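Local coordinates for protein glycosyl transferase family 8 (Streptococcus pneumoniae, PDB 5GVV) that transfers galactose from UDP-galactose to the terminal glucose of the already glycosylated serine-rich repeat protein PsrP, the third step of its O-glycosylation, at residues A[347-352]-A[373-378]; A[354-359]-A[377-382]; A[290-295]-A[317-322]; A[305-310]-A[326-331]. All blocks are in the same frame, centred on the assembly; numbering follows the deposited sequence.

In the fold
All four contacts belong to the parallel six-stranded sheet and the elements around it, away from the site where UDP and manganese bind at Asp106, Asp108 and His227. Contacts 1 and 2, with centres about 8 Å apart, share Ser377 and Glu378, and are tied together by Tyr359 OH on Asp348 OD2 at 2.6 Å and Lys354 NZ on Thr375 O at 2.8 Å. Glu290 joins contact 3 to contact 1 through His351, their centres about 17 Å apart. Contacts 3 and 4, about 13 Å between centres, meet through Ile292 on Ile306 and Leu319 on Val327; both touch the second subunit.

Contact 1: residues A[347-352]-A[373-378]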
# COMPACT_ATOMS: atom_id res chain seq x y z
N LEU A 347 11.80 21.46 26.36
CA LEU A 347 10.63 21.75 27.19
C LEU A 347 10.54 20.76 28.34
O LEU A 347 10.19 19.59 28.14
CB LEU A 347 9.34 21.69 26.36
CG LEU A 347 9.21 22.60 25.14
CD1 LEU A 347 7.86 22.43 24.46
CD2 LEU A 347 9.42 24.04 25.52
N ASP A 348 10.86 21.23 29.55
CA ASP A 348 10.80 20.39 30.74
C ASP A 348 9.37 20.32 31.24
O ASP A 348 8.99 21.04 32.16
CB ASP A 348 11.71 20.96 31.83
CG ASP A 348 12.11 19.93 32.86
OD1 ASP A 348 11.65 18.77 32.75
OD2 ASP A 348 12.87 20.28 33.78
N LEU A 349 8.57 19.44 30.63
CA LEU A 349 7.13 19.40 30.89
C LEU A 349 6.66 18.12 31.58
O LEU A 349 5.48 18.01 31.94
CB LEU A 349 6.35 19.58 29.59
CG LEU A 349 6.73 20.76 28.71
CD1 LEU A 349 5.87 20.80 27.45
CD2 LEU A 349 6.62 22.05 29.48
N ASN A 350 7.56 17.16 31.77
CA ASN A 350 7.19 15.86 32.32
C ASN A 350 7.08 15.86 33.84
O ASN A 350 7.88 16.51 34.52
CB ASN A 350 8.18 14.79 31.85
CG ASN A 350 9.61 15.15 32.17
OD1 ASN A 350 10.09 16.22 31.78
ND2 ASN A 350 10.30 14.28 32.90
N HIS A 351 6.12 15.11 34.37
CA HIS A 351 5.76 15.17 35.78
C HIS A 351 6.51 14.24 36.74
O HIS A 351 6.68 14.57 37.91
CB HIS A 351 4.25 14.98 35.95
CG HIS A 351 3.46 16.26 35.84
ND1 HIS A 351 3.33 17.14 36.89
CD2 HIS A 351 2.77 16.79 34.81
CE1 HIS A 351 2.59 18.16 36.52
NE2 HIS A 351 2.24 17.98 35.26
N ASP A 352 6.97 13.09 36.27
CA ASP A 352 7.63 12.18 37.21
C ASP A 352 9.11 12.52 37.41
O ASP A 352 9.58 13.57 36.97
CB ASP A 352 7.45 10.71 36.82
CG ASP A 352 7.24 9.82 38.03
OD1 ASP A 352 8.24 9.46 38.69
OD2 ASP A 352 6.07 9.48 38.32
N ASP A 373 5.69 26.03 36.20
CA ASP A 373 5.88 26.16 37.64
C ASP A 373 5.85 24.80 38.33
O ASP A 373 6.57 24.57 39.32
CB ASP A 373 4.80 27.08 38.25
CG ASP A 373 3.40 26.74 37.76
OD1 ASP A 373 3.21 25.66 37.17
OD2 ASP A 373 2.48 27.55 37.98
N ASN A 374 5.02 23.89 37.82
CA ASN A 374 4.84 22.58 38.42
C ASN A 374 5.61 21.44 37.72
O ASN A 374 5.37 20.27 38.01
CB ASN A 374 3.35 22.23 38.48
CG ASN A 374 2.72 22.13 37.10
OD1 ASN A 374 3.30 22.57 36.11
ND2 ASN A 374 1.53 21.55 37.03
N THR A 375 6.50 21.78 36.79
CA THR A 375 7.29 20.75 36.11
C THR A 375 8.79 20.99 36.21
O THR A 375 9.58 20.15 35.77
CB THR A 375 6.90 20.61 34.62
OG1 THR A 375 7.17 21.84 33.93
CG2 THR A 375 5.43 20.23 34.47
N CYS A 376 9.20 22.13 36.78
CA CYS A 376 10.62 22.39 36.96
C CYS A 376 11.18 21.43 38.01
O CYS A 376 10.49 21.07 38.97
CB CYS A 376 10.87 23.84 37.35
SG CYS A 376 9.81 24.46 38.64
N SER A 377 12.42 20.98 37.79
CA SER A 377 13.04 19.99 38.66
C SER A 377 13.21 20.49 40.09
O SER A 377 13.46 21.68 40.31
CB SER A 377 14.39 19.56 38.10
OG SER A 377 15.12 18.80 39.04
N GLU A 378 13.08 19.58 41.05
CA GLU A 378 13.28 19.91 42.46
C GLU A 378 14.77 20.06 42.76
O GLU A 378 15.16 20.72 43.72
CB GLU A 378 12.68 18.83 43.36
CG GLU A 378 11.22 18.49 43.08
CD GLU A 378 10.63 17.54 44.11
OE1 GLU A 378 9.38 17.48 44.23
OE2 GLU A 378 11.41 16.86 44.81
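At the C-terminal ends of the neighbouring parallel strands 345-348 and 369-372, two loops are joined where Thr375 docks against the backbone of Asp348 and Leu349. Thr375 OG1 donates to Asp348 O at 2.7 Å, lying in the carbonyl plane with a C=O...donor angle of 152°. With chi1 at 62°, OG1 sits between the backbone N and the carbonyl carbon of its own residue; the same hydroxyl also accepts from Phe372 N, so it links the loop back to its strand. The methyl branch, Thr375 CG2, packs on Leu349 O at 3.4 Å and stands over one face of the His351 ring, offset toward its rim, a CH-pi contact 4.2 Å from the centroid. Asn374 ND2 meets that ring at its edge, 3.6 Å from His351 CE1, with amide and ring planes nearly perpendicular. His351 NE2 is hydrogen-bonded to Glu290 OE1. The Asp348 carboxylate is held from outside the two segments, OD2 by Tyr385 and Tyr359, OD1 by Lys354, whose ammonium also bonds Thr375 O. Asp348 centres an inverse gamma turn where its strand gives way to loop, and both loops leave adjacent parallel strands of a Rossmann-like alpha/beta sheet.

Contact 2: residues A[354-359]-A[377-382]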
# COMPACT_ATOMS: atom_id res chain seq x y z
N LYS A 354 12.92 13.15 37.29
CA LYS A 354 13.67 13.63 36.14
C LYS A 354 14.80 12.69 35.73
O LYS A 354 15.46 12.08 36.58
CB LYS A 354 14.23 15.02 36.41
CG LYS A 354 13.16 16.04 36.77
CD LYS A 354 12.17 16.22 35.63
CE LYS A 354 11.17 17.32 35.97
NZ LYS A 354 10.21 17.58 34.86
N LEU A 355 15.01 12.58 34.43
CA LEU A 355 16.12 11.81 33.89
C LEU A 355 17.26 12.77 33.59
O LEU A 355 17.24 13.47 32.58
CB LEU A 355 15.67 11.04 32.65
CG LEU A 355 14.55 10.07 33.00
CD1 LEU A 355 13.73 9.66 31.78
CD2 LEU A 355 15.12 8.84 33.70
N GLU A 356 18.24 12.79 34.49
CA GLU A 356 19.29 13.81 34.49
C GLU A 356 20.03 14.00 33.17
O GLU A 356 20.17 15.13 32.71
CB GLU A 356 20.29 13.55 35.63
CG GLU A 356 20.05 14.40 36.88
CD GLU A 356 18.70 14.15 37.54
OE1 GLU A 356 18.06 13.12 37.24
OE2 GLU A 356 18.28 14.98 38.36
N ASP A 357 20.48 12.91 32.55
CA ASP A 357 21.29 13.00 31.33
C ASP A 357 20.69 13.87 30.21
O ASP A 357 21.42 14.39 29.37
CB ASP A 357 21.65 11.62 30.78
CG ASP A 357 23.05 11.18 31.19
OD1 ASP A 357 23.80 12.01 31.76
OD2 ASP A 357 23.41 10.01 30.94
N ALA A 358 19.37 14.03 30.21
CA ALA A 358 18.74 14.94 29.26
C ALA A 358 19.22 16.36 29.54
O ALA A 358 19.55 17.10 28.62
CB ALA A 358 17.23 14.85 29.35
N TYR A 359 19.27 16.72 30.82
CA TYR A 359 19.85 18.00 31.24
C TYR A 359 21.32 18.06 30.82
O TYR A 359 21.81 19.11 30.39
CB TYR A 359 19.74 18.17 32.77
CG TYR A 359 18.33 18.26 33.30
CD1 TYR A 359 17.35 18.98 32.62
CD2 TYR A 359 17.97 17.63 34.48
CE1 TYR A 359 16.06 19.06 33.10
CE2 TYR A 359 16.68 17.70 34.97
CZ TYR A 359 15.73 18.42 34.28
OH TYR A 359 14.44 18.50 34.76
N SER A 377 12.42 20.98 37.79
CA SER A 377 13.04 19.99 38.66
C SER A 377 13.21 20.49 40.09
O SER A 377 13.46 21.68 40.31
CB SER A 377 14.39 19.56 38.10
OG SER A 377 15.12 18.80 39.04
N GLU A 378 13.08 19.58 41.05
CA GLU A 378 13.28 19.91 42.46
C GLU A 378 14.77 20.06 42.76
O GLU A 378 15.16 20.72 43.72
CB GLU A 378 12.68 18.83 43.36
CG GLU A 378 11.22 18.49 43.08
CD GLU A 378 10.63 17.54 44.11
OE1 GLU A 378 9.38 17.48 44.23
OE2 GLU A 378 11.41 16.86 44.81
N ASN A 379 15.59 19.44 41.92
CA ASN A 379 17.04 19.41 42.14
C ASN A 379 17.78 20.45 41.29
O ASN A 379 19.01 20.44 41.22
CB ASN A 379 17.57 18.00 41.90
CG ASN A 379 16.72 16.93 42.58
OD1 ASN A 379 16.12 17.18 43.62
ND2 ASN A 379 16.67 15.74 41.98
N LEU A 380 17.02 21.34 40.66
CA LEU A 380 17.59 22.40 39.83
C LEU A 380 17.22 23.75 40.44
O LEU A 380 16.18 23.87 41.09
CB LEU A 380 17.03 22.31 38.41
CG LEU A 380 17.88 21.69 37.29
CD1 LEU A 380 18.48 20.37 37.71
CD2 LEU A 380 17.07 21.52 36.02
N SER A 381 18.07 24.76 40.24
CA SER A 381 17.73 26.12 40.68
C SER A 381 16.95 26.83 39.58
O SER A 381 17.14 26.55 38.40
CB SER A 381 18.99 26.92 41.04
OG SER A 381 19.50 27.61 39.91
N GLU A 382 16.06 27.75 39.97
CA GLU A 382 15.19 28.45 39.03
C GLU A 382 15.93 29.05 37.83
O GLU A 382 15.53 28.85 36.68
CB GLU A 382 14.42 29.58 39.73
CG GLU A 382 13.30 29.12 40.63
CD GLU A 382 12.37 30.25 41.00
OE1 GLU A 382 12.86 31.38 41.24
OE2 GLU A 382 11.15 30.01 41.05
O HOH W 1 17.72 17.39 38.70
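Tyr359 and Leu380 reach toward each other tip to tip and make the close-packed part of this contact. Leu380 CD2 stands over one face of the phenol ring, 3.9 Å from its centroid and 14° off the ring normal, a CH-pi contact displaced toward the rim; its nearest ring atom is Tyr359 CZ at 3.8 Å. At the end of the ring, Tyr359 OH lies 3.5 Å from Ser377 CB, while its polar bond goes to Asp348. Lys354 adds its aliphatic part: with CG anti to the carbonyl carbon (chi1 -57°), CG comes 4.0 Å from Ser377 CB, and the chain bends at chi2 before carrying NZ to Asp348, Asn350 and Thr375.

The other side is looser and wet. A water bridges the segments, donating to Glu356 OE2 at 2.5 Å and lying 3.0 Å from Ser377 OG. Glu356 and Asn379 cross at about a right angle, with OE2 and ND2 4.0 Å apart, too far for a direct bond. Ser377 OG also accepts from Asn379 N, an ST turn that shapes the loop just before Leu380. The contact thus sets the first turn of helix 356-364 against the loop between strands 369-372 and 387-389, with Tyr385 of that loop packing on both Tyr359 and Leu380 and Ala358 touching strand 278-283.

Contact 3: residues A[290-295]-A[317-322]; sequences EKIDYL and LALTRF
The backbones of Asp293, in the first turn of helix 292-298, and Leu319, in the 3-10 segment 318-321, come within 7.1 Å between their CA atoms, a spacing that side chains fill. Asp293 OD2 takes a salt bridge from Arg321 NH2 at 2.7 Å, nearly straight at 173°. The carboxylate offers its anti lone pair, the one away from its other oxygen, and lies at the edge of the guanidinium close to that group's plane; the two planes are turned 33° apart. A water donates to the same OD2 at 2.6 Å and accepts from Arg321 NH1, closing a second path beside the direct one. The arginine chain runs extended from CG to NE, and its NH1 also donates to Ala318 O from above the carbonyl plane, on the opposite face from Arg321 N. NH1 here and NH2 on Asp293, both bonds in the guanidinium plane, fix the rotation of the group.

Both elements are connections of a Rossmann-like parallel alpha/beta sheet, on the face that carries Ile306 and Val327: helix 292-298 leads into strand 302-307, the 3-10 segment toward strand 325-328. Leu319 splits its two methyls: CD2 sits 3.5 Å from Asp293 OD2, whereas CD1 packs 4.0 Å from Ile292 CG2, whose side chain also reaches Phe304 and Ile306 of the sheet. Phe322 lays CE2 over the centre of the guanidinium, 3.2 Å above its plane, and brings CZ to 3.8 Å from Asp293 O. Within the 3-10 segment, Thr320 packs on Phe238 of the second subunit.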
# COMPACT_ATOMS: atom_id res chain seq x y z
N GLU A 290 2.83 18.21 30.60
CA GLU A 290 1.98 19.34 30.97
C GLU A 290 1.57 20.22 29.79
O GLU A 290 2.43 20.80 29.12
CB GLU A 290 2.65 20.20 32.05
CG GLU A 290 1.79 21.36 32.55
CD GLU A 290 0.62 20.90 33.39
OE1 GLU A 290 0.79 19.91 34.14
OE2 GLU A 290 -0.46 21.52 33.31
N LYS A 291 0.27 20.29 29.55
CA LYS A 291 -0.31 21.17 28.53
C LYS A 291 0.14 20.89 27.10
O LYS A 291 -0.01 21.76 26.24
CB LYS A 291 -0.02 22.64 28.88
CG LYS A 291 -0.73 23.12 30.13
CD LYS A 291 -2.23 23.09 29.95
CE LYS A 291 -2.95 23.68 31.17
NZ LYS A 291 -2.67 22.93 32.42
N ILE A 292 0.65 19.69 26.83
CA ILE A 292 1.17 19.37 25.49
C ILE A 292 0.12 19.47 24.38
O ILE A 292 0.42 19.95 23.27
CB ILE A 292 1.90 17.99 25.45
CG1 ILE A 292 2.60 17.79 24.11
CG2 ILE A 292 0.94 16.84 25.72
CD1 ILE A 292 3.58 18.90 23.77
N ASP A 293 -1.11 19.05 24.66
CA ASP A 293 -2.18 19.14 23.66
C ASP A 293 -2.46 20.60 23.32
O ASP A 293 -2.58 20.97 22.15
CB ASP A 293 -3.45 18.46 24.17
CG ASP A 293 -3.27 16.98 24.42
OD1 ASP A 293 -2.55 16.62 25.39
OD2 ASP A 293 -3.84 16.18 23.66
N TYR A 294 -2.56 21.42 24.36
CA TYR A 294 -2.82 22.84 24.18
C TYR A 294 -1.70 23.49 23.38
O TYR A 294 -1.96 24.24 22.44
CB TYR A 294 -2.96 23.52 25.55
CG TYR A 294 -3.01 25.03 25.45
CD1 TYR A 294 -4.19 25.68 25.12
CD2 TYR A 294 -1.87 25.79 25.67
CE1 TYR A 294 -4.23 27.06 25.03
CE2 TYR A 294 -1.90 27.16 25.58
CZ TYR A 294 -3.08 27.79 25.26
OH TYR A 294 -3.09 29.16 25.16
N LEU A 295 -0.45 23.20 23.75
CA LEU A 295 0.71 23.79 23.07
C LEU A 295 0.72 23.40 21.59
O LEU A 295 0.96 24.24 20.72
CB LEU A 295 2.01 23.35 23.74
CG LEU A 295 2.20 23.72 25.21
CD1 LEU A 295 3.55 23.25 25.73
CD2 LEU A 295 2.02 25.21 25.44
N LEU A 317 -0.06 8.74 22.76
CA LEU A 317 -0.18 8.16 21.43
C LEU A 317 -1.21 8.93 20.61
O LEU A 317 -1.05 9.09 19.41
CB LEU A 317 -0.54 6.68 21.50
CG LEU A 317 0.51 5.76 22.13
CD1 LEU A 317 0.04 4.30 22.12
CD2 LEU A 317 1.84 5.89 21.43
N ALA A 318 -2.25 9.42 21.28
CA ALA A 318 -3.30 10.17 20.60
C ALA A 318 -2.79 11.50 20.04
O ALA A 318 -3.47 12.14 19.24
CB ALA A 318 -4.48 10.41 21.54
N LEU A 319 -1.60 11.91 20.46
CA LEU A 319 -1.00 13.15 19.94
C LEU A 319 -0.68 13.06 18.45
O LEU A 319 -0.37 14.07 17.82
CB LEU A 319 0.27 13.51 20.74
CG LEU A 319 0.11 13.84 22.22
CD1 LEU A 319 1.46 14.07 22.89
CD2 LEU A 319 -0.80 15.06 22.41
N THR A 320 -0.76 11.85 17.88
CA THR A 320 -0.57 11.65 16.44
C THR A 320 -1.64 12.33 15.58
O THR A 320 -1.49 12.44 14.36
CB THR A 320 -0.54 10.15 16.07
OG1 THR A 320 -1.74 9.51 16.54
CG2 THR A 320 0.67 9.48 16.68
N ARG A 321 -2.72 12.80 16.21
CA ARG A 321 -3.77 13.51 15.48
C ARG A 321 -3.30 14.90 15.07
O ARG A 321 -3.89 15.52 14.18
CB ARG A 321 -5.04 13.61 16.32
CG ARG A 321 -4.96 14.59 17.49
CD ARG A 321 -6.10 14.36 18.47
NE ARG A 321 -6.15 15.37 19.53
CZ ARG A 321 -5.41 15.34 20.63
NH1 ARG A 321 -4.53 14.36 20.82
NH2 ARG A 321 -5.53 16.29 21.55
N PHE A 322 -2.22 15.37 15.71
CA PHE A 322 -1.62 16.65 15.37
C PHE A 322 -0.55 16.46 14.31
O PHE A 322 0.22 15.50 14.37
CB PHE A 322 -0.96 17.29 16.60
CG PHE A 322 -1.92 17.63 17.70
CD1 PHE A 322 -2.76 18.73 17.58
CD2 PHE A 322 -1.95 16.88 18.86
CE1 PHE A 322 -3.64 19.06 18.60
CE2 PHE A 322 -2.83 17.20 19.89
CZ PHE A 322 -3.67 18.29 19.76
O HOH W 2 -3.89 13.61 23.79

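Contact 4: residues A[305-310]-A[326-331]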
# COMPACT_ATOMS: atom_id res chain seq x y z
N HIS A 305 8.84 17.14 19.69
CA HIS A 305 9.30 15.77 19.73
C HIS A 305 9.18 15.27 21.16
O HIS A 305 9.85 15.79 22.06
CB HIS A 305 10.76 15.67 19.24
CG HIS A 305 10.98 16.28 17.89
ND1 HIS A 305 11.08 15.53 16.74
CD2 HIS A 305 11.12 17.57 17.51
CE1 HIS A 305 11.27 16.33 15.71
NE2 HIS A 305 11.29 17.57 16.14
N ILE A 306 8.32 14.28 21.37
CA ILE A 306 8.12 13.72 22.70
C ILE A 306 8.70 12.31 22.74
O ILE A 306 8.22 11.42 22.03
CB ILE A 306 6.64 13.69 23.11
CG1 ILE A 306 6.00 15.07 22.89
CG2 ILE A 306 6.49 13.27 24.57
CD1 ILE A 306 6.72 16.20 23.62
N VAL A 307 9.73 12.11 23.55
CA VAL A 307 10.48 10.86 23.57
C VAL A 307 10.23 10.14 24.89
O VAL A 307 10.07 10.77 25.93
CB VAL A 307 11.99 11.15 23.40
CG1 VAL A 307 12.79 9.86 23.29
CG2 VAL A 307 12.22 12.02 22.17
N ALA A 308 10.17 8.81 24.83
CA ALA A 308 10.11 7.99 26.04
C ALA A 308 10.98 6.77 25.82
O ALA A 308 11.27 6.41 24.68
CB ALA A 308 8.68 7.58 26.35
N TYR A 309 11.41 6.13 26.91
CA TYR A 309 12.26 4.95 26.84
C TYR A 309 11.41 3.69 26.97
O TYR A 309 11.94 2.58 27.08
CB TYR A 309 13.31 4.98 27.95
CG TYR A 309 14.38 6.04 27.82
CD1 TYR A 309 14.62 6.68 26.60
CD2 TYR A 309 15.17 6.41 28.91
CE1 TYR A 309 15.61 7.65 26.48
CE2 TYR A 309 16.15 7.38 28.80
CZ TYR A 309 16.37 8.00 27.58
OH TYR A 309 17.35 8.96 27.47
N THR A 310 10.10 3.85 26.97
CA THR A 310 9.19 2.75 27.26
C THR A 310 7.89 2.91 26.49
O THR A 310 7.75 3.85 25.70
CB THR A 310 8.89 2.69 28.78
OG1 THR A 310 7.93 1.66 29.05
CG2 THR A 310 8.34 4.02 29.24
N THR A 326 5.69 14.74 17.02
CA THR A 326 6.24 13.40 16.80
C THR A 326 6.50 12.74 18.15
O THR A 326 7.10 13.34 19.05
CB THR A 326 7.49 13.42 15.91
OG1 THR A 326 7.13 13.97 14.64
CG2 THR A 326 8.01 12.00 15.70
N VAL A 327 6.03 11.51 18.26
CA VAL A 327 6.00 10.74 19.49
C VAL A 327 6.89 9.50 19.30
O VAL A 327 6.75 8.78 18.31
CB VAL A 327 4.53 10.38 19.78
CG1 VAL A 327 4.36 8.95 20.22
CG2 VAL A 327 3.92 11.37 20.78
N TYR A 328 7.83 9.26 20.22
CA TYR A 328 8.80 8.19 20.05
C TYR A 328 8.79 7.19 21.21
O TYR A 328 9.69 7.21 22.05
CB TYR A 328 10.23 8.74 19.96
CG TYR A 328 10.48 9.81 18.92
CD1 TYR A 328 10.19 11.15 19.19
CD2 TYR A 328 11.06 9.49 17.70
CE1 TYR A 328 10.45 12.13 18.25
CE2 TYR A 328 11.32 10.47 16.76
CZ TYR A 328 11.02 11.79 17.04
OH TYR A 328 11.27 12.78 16.12
N PRO A 329 7.78 6.31 21.25
CA PRO A 329 7.79 5.34 22.35
C PRO A 329 8.95 4.36 22.19
O PRO A 329 9.44 4.16 21.07
CB PRO A 329 6.46 4.60 22.18
CG PRO A 329 6.14 4.72 20.70
CD PRO A 329 6.68 6.07 20.29
N ASN A 330 9.41 3.78 23.30
CA ASN A 330 10.44 2.75 23.27
C ASN A 330 11.74 3.18 22.60
O ASN A 330 12.35 2.42 21.85
CB ASN A 330 9.89 1.49 22.59
CG ASN A 330 8.77 0.85 23.39
OD1 ASN A 330 8.94 0.52 24.56
ND2 ASN A 330 7.60 0.70 22.76
N SER A 331 12.16 4.42 22.88
CA SER A 331 13.42 4.91 22.34
C SER A 331 14.53 4.61 23.35
O SER A 331 14.29 3.93 24.35
CB SER A 331 13.32 6.41 22.06
OG SER A 331 14.43 6.88 21.30
O HOH W 3 11.26 -0.09 25.08
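His305 and Tyr328 lie side by side and point the same way from adjacent strands, their rings meeting rim to rim with planes only 19° apart and neither over the other's face. Where the rims meet, His305 ND1 and Tyr328 OH share a hydrogen bond of 2.8 Å, in which either could be the donor; His305 NE2 is hydrogen-bonded to Gln279 OE1. Both residues point to the face that carries Val307, and the same first torsion, CG anti to the carbonyl carbon (chi1 -54° in each), swings both CG atoms the same way. Nearer the backbone, Tyr328 CE1 touches His305 CB at 3.7 Å. Val307 crosses Tyr328 obliquely: its CG2 approaches CD1 at 3.7 Å, and its other methyl, CG1, meets Ser331 CB. Helix 333-342 covers this face through Leu336 and Ile339. On the reverse face, Ile306 and Val327 pair more loosely, 4.3 Å between Ile306 CB and Val327 CG2.

Backbone bonds hold the register: Ile306 N to Thr326 O and Tyr328 N to Ile306 O, both 2.8 Å, then Ala308 N to Tyr328 O. Past the strands, Ser331 N donates to Ala308 O and Asn330 N to Thr310 O, joining the loops. Phe238 of the second subunit packs on Val327 and Pro329. Strands 302-307 and 325-328, parallel within 13° and linked through helix 314-317, form a beta-alpha-beta crossover at one edge of the parallel sheet.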